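Local coordinates for protein BB_2cx5_001 (Thermus thermophilus, PDB 3RI0) that serves as a designed scaffold, built on an aminoacyl-tRNA editing domain fold, that carries a grafted linear HIV epitope for immunogen design, at residues A59-N68 with L111-Y122; N68-L78 with A149-G157. The protein carries 6 engineered substitutions. All coordinates share one frame; numbering follows the deposited sequence.

Contact 1 (A59-N68 with L111-Y122); sequences AYLFLVSGKN and LPAYLDEDLLGY
Phe-62 lays its ring beside that of Tyr-114, the planes only 19° apart but slid so far that they barely overlap; CE2 of Phe-62 meets CD1 of Tyr-114 at 3.7 Å. Both leave the same face of the parallel strand pair, and with like first torsions, CG anti to the carbonyl carbon (chi1 -64° and -58°), they run the same way. The opposite face is aliphatic: Leu-61 CB on Ala-113 CB, and Leu-63 CD1 on Leu-115 CD1 at 4.0 Å. Between the faces, Leu-61 N donates to Pro-112 O, Tyr-114 N to Leu-61 O, Leu-63 N to Tyr-114 O and Asp-116 N to Leu-63 O. Where the strands end, the carboxylate of Asp-116 takes over. Asp-116 OD2 accepts Asn-68 ND2 on the syn lone pair at 2.8 Å, in the amide plane, and Ser-65 N from above the carboxylate plane at 3.1 Å. Asn-68 ND2 also hydrogen-bonds Asp-118 OD2 at 3.0 Å, tilted from the carboxylate plane, while Asp-116 OD1 closes an Asx turn onto Asp-118 N. Strand 59-65 lies between strands 47-54 and 113-116, with helix 72-79 over Phe-62 and Tyr-114 and helix 140-147 against Leu-63 and Leu-115.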
loop_
_atom_site.group_PDB
_atom_site.type_symbol
_atom_site.label_atom_id
_atom_site.label_comp_id
_atom_site.label_asym_id
_atom_site.label_seq_id
_atom_site.Cartn_x
_atom_site.Cartn_y
_atom_site.Cartn_z
ATOM N N ALA A 59 5.974 -0.086 14.557
ATOM C CA ALA A 59 5.489 -0.706 13.323
ATOM C C ALA A 59 5.970 0.053 12.076
ATOM O O ALA A 59 6.168 1.266 12.127
ATOM C CB ALA A 59 3.984 -0.762 13.341
ATOM N N TYR A 60 6.166 -0.658 10.967
ATOM C CA TYR A 60 6.610 -0.008 9.730
ATOM C C TYR A 60 5.744 -0.394 8.531
ATOM O O TYR A 60 5.068 -1.432 8.542
ATOM C CB TYR A 60 8.065 -0.352 9.417
ATOM C CG TYR A 60 8.973 -0.320 10.613
ATOM C CD1 TYR A 60 8.995 -1.382 11.518
ATOM C CD2 TYR A 60 9.808 0.772 10.857
ATOM C CE1 TYR A 60 9.820 -1.363 12.632
ATOM C CE2 TYR A 60 10.640 0.801 11.977
ATOM C CZ TYR A 60 10.638 -0.275 12.856
ATOM O OH TYR A 60 11.459 -0.258 13.959
ATOM N N LEU A 61 5.806 0.431 7.486
ATOM C CA LEU A 61 5.015 0.205 6.287
ATOM C C LEU A 61 5.900 -0.071 5.070
ATOM O O LEU A 61 6.869 0.649 4.815
ATOM C CB LEU A 61 4.142 1.435 6.012
ATOM C CG LEU A 61 2.783 1.307 5.312
ATOM C CD1 LEU A 61 2.701 2.375 4.251
ATOM C CD2 LEU A 61 2.571 -0.069 4.703
ATOM N N PHE A 62 5.560 -1.110 4.313
ATOM C CA PHE A 62 6.321 -1.444 3.117
ATOM C C PHE A 62 5.421 -1.513 1.890
ATOM O O PHE A 62 4.476 -2.288 1.839
ATOM C CB PHE A 62 7.062 -2.765 3.306
ATOM C CG PHE A 62 8.100 -2.720 4.392
ATOM C CD1 PHE A 62 7.760 -3.023 5.707
ATOM C CD2 PHE A 62 9.416 -2.365 4.103
ATOM C CE1 PHE A 62 8.719 -2.974 6.733
ATOM C CE2 PHE A 62 10.390 -2.308 5.119
ATOM C CZ PHE A 62 10.035 -2.619 6.434
ATOM N N LEU A 63 5.729 -0.682 0.903
ATOM C CA LEU A 63 4.956 -0.619 -0.332
ATOM C C LEU A 63 5.717 -1.452 -1.371
ATOM O O LEU A 63 6.801 -1.064 -1.825
ATOM C CB LEU A 63 4.832 0.839 -0.763
ATOM C CG LEU A 63 4.383 1.707 0.416
ATOM C CD1 LEU A 63 4.465 3.174 0.049
ATOM C CD2 LEU A 63 2.964 1.329 0.818
ATOM N N VAL A 64 5.141 -2.594 -1.739
ATOM C CA VAL A 64 5.785 -3.520 -2.661
ATOM C C VAL A 64 5.078 -3.673 -3.991
ATOM O O VAL A 64 3.849 -3.682 -4.065
ATOM C CB VAL A 64 5.886 -4.931 -2.015
ATOM C CG1 VAL A 64 6.481 -5.927 -3.004
ATOM C CG2 VAL A 64 6.725 -4.856 -0.753
ATOM N N SER A 65 5.863 -3.801 -5.053
ATOM C CA SER A 65 5.302 -3.996 -6.377
ATOM C C SER A 65 4.459 -5.269 -6.333
ATOM O O SER A 65 4.777 -6.209 -5.610
ATOM C CB SER A 65 6.417 -4.152 -7.409
ATOM O OG SER A 65 5.883 -4.509 -8.673
ATOM N N GLY A 66 3.380 -5.299 -7.100
ATOM C CA GLY A 66 2.550 -6.486 -7.124
ATOM C C GLY A 66 3.274 -7.696 -7.703
ATOM O O GLY A 66 2.868 -8.827 -7.477
ATOM N N LYS A 67 4.364 -7.471 -8.425
ATOM C CA LYS A 67 5.103 -8.580 -9.031
ATOM C C LYS A 67 6.304 -9.022 -8.194
ATOM O O LYS A 67 7.160 -9.770 -8.686
ATOM C CB LYS A 67 5.612 -8.184 -10.414
ATOM C CG LYS A 67 6.861 -7.328 -10.330
ATOM C CD LYS A 67 7.307 -6.786 -11.670
ATOM C CE LYS A 67 8.385 -5.747 -11.450
ATOM N NZ LYS A 67 8.742 -5.006 -12.680
ATOM N N ASN A 68 6.392 -8.543 -6.953
ATOM C CA ASN A 68 7.506 -8.923 -6.086
ATOM C C ASN A 68 7.011 -9.346 -4.719
ATOM O O ASN A 68 5.917 -8.990 -4.302
ATOM C CB ASN A 68 8.485 -7.762 -5.865
ATOM C CG ASN A 68 9.066 -7.212 -7.159
ATOM O OD1 ASN A 68 9.348 -7.954 -8.104
ATOM N ND2 ASN A 68 9.274 -5.898 -7.195
ATOM N N LEU A 111 2.809 5.577 9.949
ATOM C CA LEU A 111 3.931 4.642 10.004
ATOM C C LEU A 111 5.119 5.018 9.120
ATOM O O LEU A 111 4.943 5.536 8.005
ATOM C CB LEU A 111 3.454 3.233 9.589
ATOM C CG LEU A 111 2.282 2.538 10.305
ATOM C CD1 LEU A 111 1.863 1.294 9.516
ATOM C CD2 LEU A 111 2.674 2.145 11.719
ATOM N N PRO A 112 6.349 4.775 9.614
ATOM C CA PRO A 112 7.540 5.086 8.813
ATOM C C PRO A 112 7.352 4.197 7.577
ATOM O O PRO A 112 6.886 3.067 7.726
ATOM C CB PRO A 112 8.688 4.593 9.682
ATOM C CG PRO A 112 8.136 4.692 11.093
ATOM C CD PRO A 112 6.708 4.229 10.933
ATOM N N ALA A 113 7.690 4.677 6.378
ATOM C CA ALA A 113 7.477 3.844 5.201
ATOM C C ALA A 113 8.645 3.666 4.239
ATOM O O ALA A 113 9.573 4.478 4.194
ATOM C CB ALA A 113 6.267 4.347 4.435
ATOM N N TYR A 114 8.572 2.585 3.464
ATOM C CA TYR A 114 9.582 2.259 2.466
ATOM C C TYR A 114 8.910 1.883 1.152
ATOM O O TYR A 114 7.835 1.282 1.141
ATOM C CB TYR A 114 10.468 1.132 2.977
ATOM C CG TYR A 114 11.133 1.508 4.278
ATOM C CD1 TYR A 114 10.446 1.405 5.489
ATOM C CD2 TYR A 114 12.420 2.034 4.293
ATOM C CE1 TYR A 114 11.029 1.816 6.687
ATOM C CE2 TYR A 114 13.008 2.451 5.479
ATOM C CZ TYR A 114 12.312 2.342 6.671
ATOM O OH TYR A 114 12.905 2.748 7.842
ATOM N N LEU A 115 9.549 2.237 0.041
ATOM C CA LEU A 115 8.989 1.982 -1.281
ATOM C C LEU A 115 9.875 1.161 -2.210
ATOM O O LEU A 115 10.978 1.576 -2.571
ATOM C CB LEU A 115 8.657 3.319 -1.957
ATOM C CG LEU A 115 8.060 3.307 -3.372
ATOM C CD1 LEU A 115 6.572 3.515 -3.296
ATOM C CD2 LEU A 115 8.664 4.422 -4.200
ATOM N N ASP A 116 9.357 0.001 -2.599
ATOM C CA ASP A 116 10.011 -0.933 -3.518
ATOM C C ASP A 116 10.466 -0.125 -4.726
ATOM O O ASP A 116 9.625 0.372 -5.476
ATOM C CB ASP A 116 8.981 -1.982 -3.966
ATOM C CG ASP A 116 9.534 -3.000 -4.961
ATOM O OD1 ASP A 116 10.544 -2.720 -5.650
ATOM O OD2 ASP A 116 8.926 -4.093 -5.057
ATOM N N GLU A 117 11.779 -0.011 -4.923
ATOM C CA GLU A 117 12.307 0.769 -6.052
ATOM C C GLU A 117 11.708 0.419 -7.410
ATOM O O GLU A 117 11.672 1.263 -8.305
ATOM C CB GLU A 117 13.840 0.673 -6.117
ATOM C CG GLU A 117 14.443 -0.728 -5.958
ATOM C CD GLU A 117 15.973 -0.710 -6.095
ATOM O OE1 GLU A 117 16.635 0.149 -5.468
ATOM O OE2 GLU A 117 16.510 -1.558 -6.835
ATOM N N ASP A 118 11.226 -0.808 -7.574
ATOM C CA ASP A 118 10.625 -1.206 -8.845
ATOM C C ASP A 118 9.359 -0.421 -9.167
ATOM O O ASP A 118 8.957 -0.341 -10.325
ATOM C CB ASP A 118 10.316 -2.707 -8.859
ATOM C CG ASP A 118 11.573 -3.564 -8.978
ATOM O OD1 ASP A 118 12.683 -2.996 -9.120
ATOM O OD2 ASP A 118 11.451 -4.806 -8.928
ATOM N N LEU A 119 8.723 0.160 -8.154
ATOM C CA LEU A 119 7.506 0.938 -8.388
ATOM C C LEU A 119 7.808 2.240 -9.134
ATOM O O LEU A 119 6.966 2.736 -9.882
ATOM C CB LEU A 119 6.802 1.245 -7.062
ATOM C CG LEU A 119 6.073 0.069 -6.401
ATOM C CD1 LEU A 119 5.549 0.479 -5.030
ATOM C CD2 LEU A 119 4.921 -0.377 -7.295
ATOM N N LEU A 120 9.010 2.780 -8.946
ATOM C CA LEU A 120 9.393 4.021 -9.625
ATOM C C LEU A 120 9.540 3.733 -11.119
ATOM O O LEU A 120 9.664 4.644 -11.936
ATOM C CB LEU A 120 10.723 4.550 -9.077
ATOM C CG LEU A 120 10.893 4.730 -7.564
ATOM C CD1 LEU A 120 12.279 5.265 -7.274
ATOM C CD2 LEU A 120 9.846 5.676 -7.026
ATOM N N GLY A 121 9.496 2.448 -11.463
ATOM C CA GLY A 121 9.639 2.030 -12.845
ATOM C C GLY A 121 8.457 2.286 -13.764
ATOM O O GLY A 121 8.535 1.994 -14.958
ATOM N N TYR A 122 7.362 2.827 -13.241
ATOM C CA TYR A 122 6.208 3.087 -14.093
ATOM C C TYR A 122 5.771 4.541 -14.083
ATOM O O TYR A 122 6.160 5.312 -13.207
ATOM C CB TYR A 122 5.025 2.224 -13.662
ATOM C CG TYR A 122 5.314 0.745 -13.553
ATOM C CD1 TYR A 122 5.752 0.190 -12.354
ATOM C CD2 TYR A 122 5.119 -0.103 -14.639
ATOM C CE1 TYR A 122 5.979 -1.177 -12.235
ATOM C CE2 TYR A 122 5.343 -1.470 -14.535
ATOM C CZ TYR A 122 5.770 -2.000 -13.323
ATOM O OH TYR A 122 5.946 -3.356 -13.181
#

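Contact 2 (N68-L78 with A149-G157); sequences NRLDLGKAARL and AQVADLKEG. Engineered in segment 68-78: Ala-76 (natural residue Thr).
Leu-78 pushes its two methyls against 149-157: CD1 settles between CB of Ala-152 and CD2 of Leu-154, the latter at 3.5 Å, while CD2 lies against the amide end of Gln-150. One helical turn earlier, Lys-74 stretches over the bend at 153-155 with its chain extended beyond CG, its CD passing close to the carbonyl oxygens of Asp-153 and Lys-155. Lys-74 NZ ends between Lys-155 O, at 2.9 Å, and the carboxylate of Asp-153, which it meets on the syn side of OD2, tilted from the carboxylate plane, at 3.0 Å in a salt bridge. Nearer the start of helix 72-79, Leu-70 CD1 fits against Leu-154 CB, and the CG of Glu-156 fills the angle between Arg-69 O and Asp-71 CA, 3.6 Å from the latter. Next along the tail, Lys-155 CB packs on Asn-68 CB at 3.5 Å. A single bridge joins the backbones here, Asp-71 N giving to Leu-154 O and Glu-156 N to Arg-69 O. Asp-71 also N-caps the helix, its OD1 accepting from Lys-74 N at 3.2 Å. Apolar contacts flank this charged, partly solvent-facing seam, which binds the tail mainly through main-chain atoms and one lysine.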
loop_
_atom_site.group_PDB
_atom_site.type_symbol
_atom_site.label_atom_id
_atom_site.label_comp_id
_atom_site.label_asym_id
_atom_site.label_seq_id
_atom_site.Cartn_x
_atom_site.Cartn_y
_atom_site.Cartn_z
ATOM N N ASN A 68 6.392 -8.543 -6.953
ATOM C CA ASN A 68 7.506 -8.923 -6.086
ATOM C C ASN A 68 7.011 -9.346 -4.719
ATOM O O ASN A 68 5.917 -8.990 -4.302
ATOM C CB ASN A 68 8.485 -7.762 -5.865
ATOM C CG ASN A 68 9.066 -7.212 -7.159
ATOM O OD1 ASN A 68 9.348 -7.954 -8.104
ATOM N ND2 ASN A 68 9.274 -5.898 -7.195
ATOM N N ARG A 69 7.821 -10.120 -4.015
ATOM C CA ARG A 69 7.459 -10.500 -2.665
ATOM C C ARG A 69 8.563 -9.912 -1.779
ATOM O O ARG A 69 9.745 -9.919 -2.136
ATOM C CB ARG A 69 7.292 -12.026 -2.525
ATOM C CG ARG A 69 8.445 -12.898 -2.986
ATOM C CD ARG A 69 7.969 -14.158 -3.761
ATOM N NE ARG A 69 6.536 -14.464 -3.650
ATOM C CZ ARG A 69 5.957 -15.536 -4.195
ATOM N NH1 ARG A 69 6.678 -16.410 -4.884
ATOM N NH2 ARG A 69 4.649 -15.726 -4.066
ATOM N N LEU A 70 8.149 -9.346 -0.651
ATOM C CA LEU A 70 9.059 -8.696 0.279
ATOM C C LEU A 70 10.163 -9.563 0.874
ATOM O O LEU A 70 9.897 -10.606 1.468
ATOM C CB LEU A 70 8.266 -8.076 1.426
ATOM C CG LEU A 70 9.127 -7.337 2.452
ATOM C CD1 LEU A 70 9.782 -6.113 1.799
ATOM C CD2 LEU A 70 8.265 -6.914 3.623
ATOM N N ASP A 71 11.405 -9.119 0.718
ATOM C CA ASP A 71 12.529 -9.843 1.287
ATOM C C ASP A 71 12.646 -9.325 2.715
ATOM O O ASP A 71 13.158 -8.230 2.945
ATOM C CB ASP A 71 13.818 -9.538 0.526
ATOM C CG ASP A 71 15.000 -10.346 1.041
ATOM O OD1 ASP A 71 15.109 -10.496 2.275
ATOM O OD2 ASP A 71 15.815 -10.823 0.213
ATOM N N LEU A 72 12.145 -10.099 3.669
ATOM C CA LEU A 72 12.193 -9.694 5.070
ATOM C C LEU A 72 13.614 -9.490 5.581
ATOM O O LEU A 72 13.828 -8.809 6.586
ATOM C CB LEU A 72 11.463 -10.717 5.940
ATOM C CG LEU A 72 9.944 -10.679 5.794
ATOM C CD1 LEU A 72 9.334 -11.814 6.587
ATOM C CD2 LEU A 72 9.418 -9.334 6.273
ATOM N N GLY A 73 14.583 -10.078 4.885
ATOM C CA GLY A 73 15.968 -9.919 5.288
ATOM C C GLY A 73 16.415 -8.485 5.088
ATOM O O GLY A 73 16.966 -7.870 6.000
ATOM N N LYS A 74 16.164 -7.945 3.895
ATOM C CA LYS A 74 16.545 -6.572 3.566
ATOM C C LYS A 74 15.707 -5.576 4.360
ATOM O O LYS A 74 16.195 -4.536 4.803
ATOM C CB LYS A 74 16.331 -6.299 2.081
ATOM C CG LYS A 74 16.870 -7.356 1.137
ATOM C CD LYS A 74 16.541 -6.978 -0.295
ATOM C CE LYS A 74 17.162 -7.934 -1.304
ATOM N NZ LYS A 74 17.081 -7.371 -2.689
ATOM N N ALA A 75 14.430 -5.896 4.524
ATOM C CA ALA A 75 13.521 -5.030 5.257
ATOM C C ALA A 75 14.008 -4.820 6.687
ATOM O O ALA A 75 13.894 -3.724 7.229
ATOM C CB ALA A 75 12.121 -5.629 5.257
ATOM N N ALA A 76 14.570 -5.869 7.287
ATOM C CA ALA A 76 15.064 -5.822 8.664
ATOM C C ALA A 76 16.407 -5.106 8.851
ATOM O O ALA A 76 16.583 -4.364 9.815
ATOM C CB ALA A 76 15.153 -7.240 9.233
ATOM N N ARG A 77 17.359 -5.329 7.949
ATOM C CA ARG A 77 18.661 -4.678 8.075
ATOM C C ARG A 77 18.494 -3.194 7.797
ATOM O O ARG A 77 19.332 -2.363 8.155
ATOM C CB ARG A 77 19.665 -5.275 7.087
ATOM C CG ARG A 77 20.009 -6.737 7.350
ATOM C CD ARG A 77 21.163 -7.199 6.470
ATOM N NE ARG A 77 20.793 -7.330 5.062
ATOM C CZ ARG A 77 20.109 -8.356 4.566
ATOM N NH1 ARG A 77 19.717 -9.344 5.363
ATOM N NH2 ARG A 77 19.816 -8.394 3.276
ATOM N N LEU A 78 17.379 -2.888 7.156
ATOM C CA LEU A 78 17.017 -1.539 6.768
ATOM C C LEU A 78 16.331 -0.855 7.952
ATOM O O LEU A 78 16.553 0.317 8.242
ATOM C CB LEU A 78 16.064 -1.652 5.582
ATOM C CG LEU A 78 15.952 -0.590 4.506
ATOM C CD1 LEU A 78 15.095 -1.133 3.371
ATOM C CD2 LEU A 78 15.354 0.650 5.085
ATOM N N ALA A 149 7.577 8.129 1.967
ATOM C CA ALA A 149 8.351 6.904 1.970
ATOM C C ALA A 149 9.777 7.086 1.461
ATOM O O ALA A 149 10.069 7.969 0.650
ATOM C CB ALA A 149 7.645 5.844 1.137
ATOM N N GLN A 150 10.657 6.229 1.946
ATOM C CA GLN A 150 12.039 6.244 1.535
ATOM C C GLN A 150 12.143 5.172 0.454
ATOM O O GLN A 150 11.653 4.062 0.629
ATOM C CB GLN A 150 12.924 5.892 2.724
ATOM C CG GLN A 150 14.340 5.474 2.389
ATOM C CD GLN A 150 15.144 5.215 3.646
ATOM O OE1 GLN A 150 15.393 6.135 4.430
ATOM N NE2 GLN A 150 15.540 3.962 3.858
ATOM N N VAL A 151 12.735 5.522 -0.680
ATOM C CA VAL A 151 12.924 4.590 -1.787
ATOM C C VAL A 151 13.892 3.517 -1.323
ATOM O O VAL A 151 14.875 3.816 -0.645
ATOM C CB VAL A 151 13.513 5.302 -3.034
ATOM C CG1 VAL A 151 14.047 4.287 -4.007
ATOM C CG2 VAL A 151 12.450 6.151 -3.702
ATOM N N ALA A 152 13.623 2.265 -1.680
ATOM C CA ALA A 152 14.499 1.183 -1.252
ATOM C C ALA A 152 14.428 -0.098 -2.074
ATOM O O ALA A 152 13.485 -0.337 -2.829
ATOM C CB ALA A 152 14.225 0.853 0.214
ATOM N N ASP A 153 15.454 -0.920 -1.907
ATOM C CA ASP A 153 15.543 -2.202 -2.577
ATOM C C ASP A 153 14.946 -3.173 -1.559
ATOM O O ASP A 153 15.559 -3.443 -0.520
ATOM C CB ASP A 153 17.015 -2.518 -2.867
ATOM C CG ASP A 153 17.248 -3.978 -3.124
ATOM O OD1 ASP A 153 16.491 -4.566 -3.926
ATOM O OD2 ASP A 153 18.186 -4.539 -2.525
ATOM N N LEU A 154 13.762 -3.702 -1.859
ATOM C CA LEU A 154 13.070 -4.568 -0.907
ATOM C C LEU A 154 12.725 -6.012 -1.294
ATOM O O LEU A 154 12.603 -6.873 -0.427
ATOM C CB LEU A 154 11.772 -3.876 -0.475
ATOM C CG LEU A 154 11.881 -2.459 0.085
ATOM C CD1 LEU A 154 10.489 -1.809 0.113
ATOM C CD2 LEU A 154 12.493 -2.504 1.468
ATOM N N LYS A 155 12.560 -6.269 -2.583
ATOM C CA LYS A 155 12.165 -7.587 -3.067
ATOM C C LYS A 155 13.184 -8.704 -2.958
ATOM O O LYS A 155 14.363 -8.477 -2.698
ATOM C CB LYS A 155 11.745 -7.496 -4.529
ATOM C CG LYS A 155 12.928 -7.427 -5.465
ATOM C CD LYS A 155 12.697 -6.418 -6.557
ATOM C CE LYS A 155 13.980 -6.111 -7.314
ATOM N NZ LYS A 155 14.321 -7.136 -8.324
ATOM N N GLU A 156 12.702 -9.923 -3.172
ATOM C CA GLU A 156 13.548 -11.101 -3.148
ATOM C C GLU A 156 14.135 -11.220 -4.551
ATOM O O GLU A 156 13.428 -11.045 -5.548
ATOM C CB GLU A 156 12.718 -12.333 -2.784
ATOM C CG GLU A 156 12.054 -12.215 -1.418
ATOM C CD GLU A 156 11.650 -13.557 -0.832
ATOM O OE1 GLU A 156 10.774 -14.217 -1.411
ATOM O OE2 GLU A 156 12.217 -13.952 0.212
ATOM N N GLY A 157 15.435 -11.494 -4.626
ATOM C CA GLY A 157 16.098 -11.595 -5.918
ATOM C C GLY A 157 16.733 -12.938 -6.224
ATOM O O GLY A 157 16.239 -13.967 -5.706
HETATM O O HOH W 1 10.652 -10.691 -5.726
HETATM O O HOH W 2 11.938 -13.130 3.419
HETATM O O HOH W 3 15.934 3.560 7.305
#

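Contact 1 is the more buried of the two, centred about 7 Å from the middle of the chain, whereas contact 2 lies near the surface at about 14 Å; their own centres are about 8 Å apart. Both use the same sheet, because strands 113-116 and 150-152 are neighbours in it, and Asn-68 belongs to both. Contact 1 combines regular backbone pairing and apolar faces with a carboxylate end; contact 2 has one bridge, a lysine salt bridge and the packing of Leu-78 on Leu-154. They meet directly: Leu-115 N and Gln-150 O are probably hydrogen-bonded, as are Glu-117 N and Ala-152 O, and Leu-78 of helix 72-79 packs on Tyr-114.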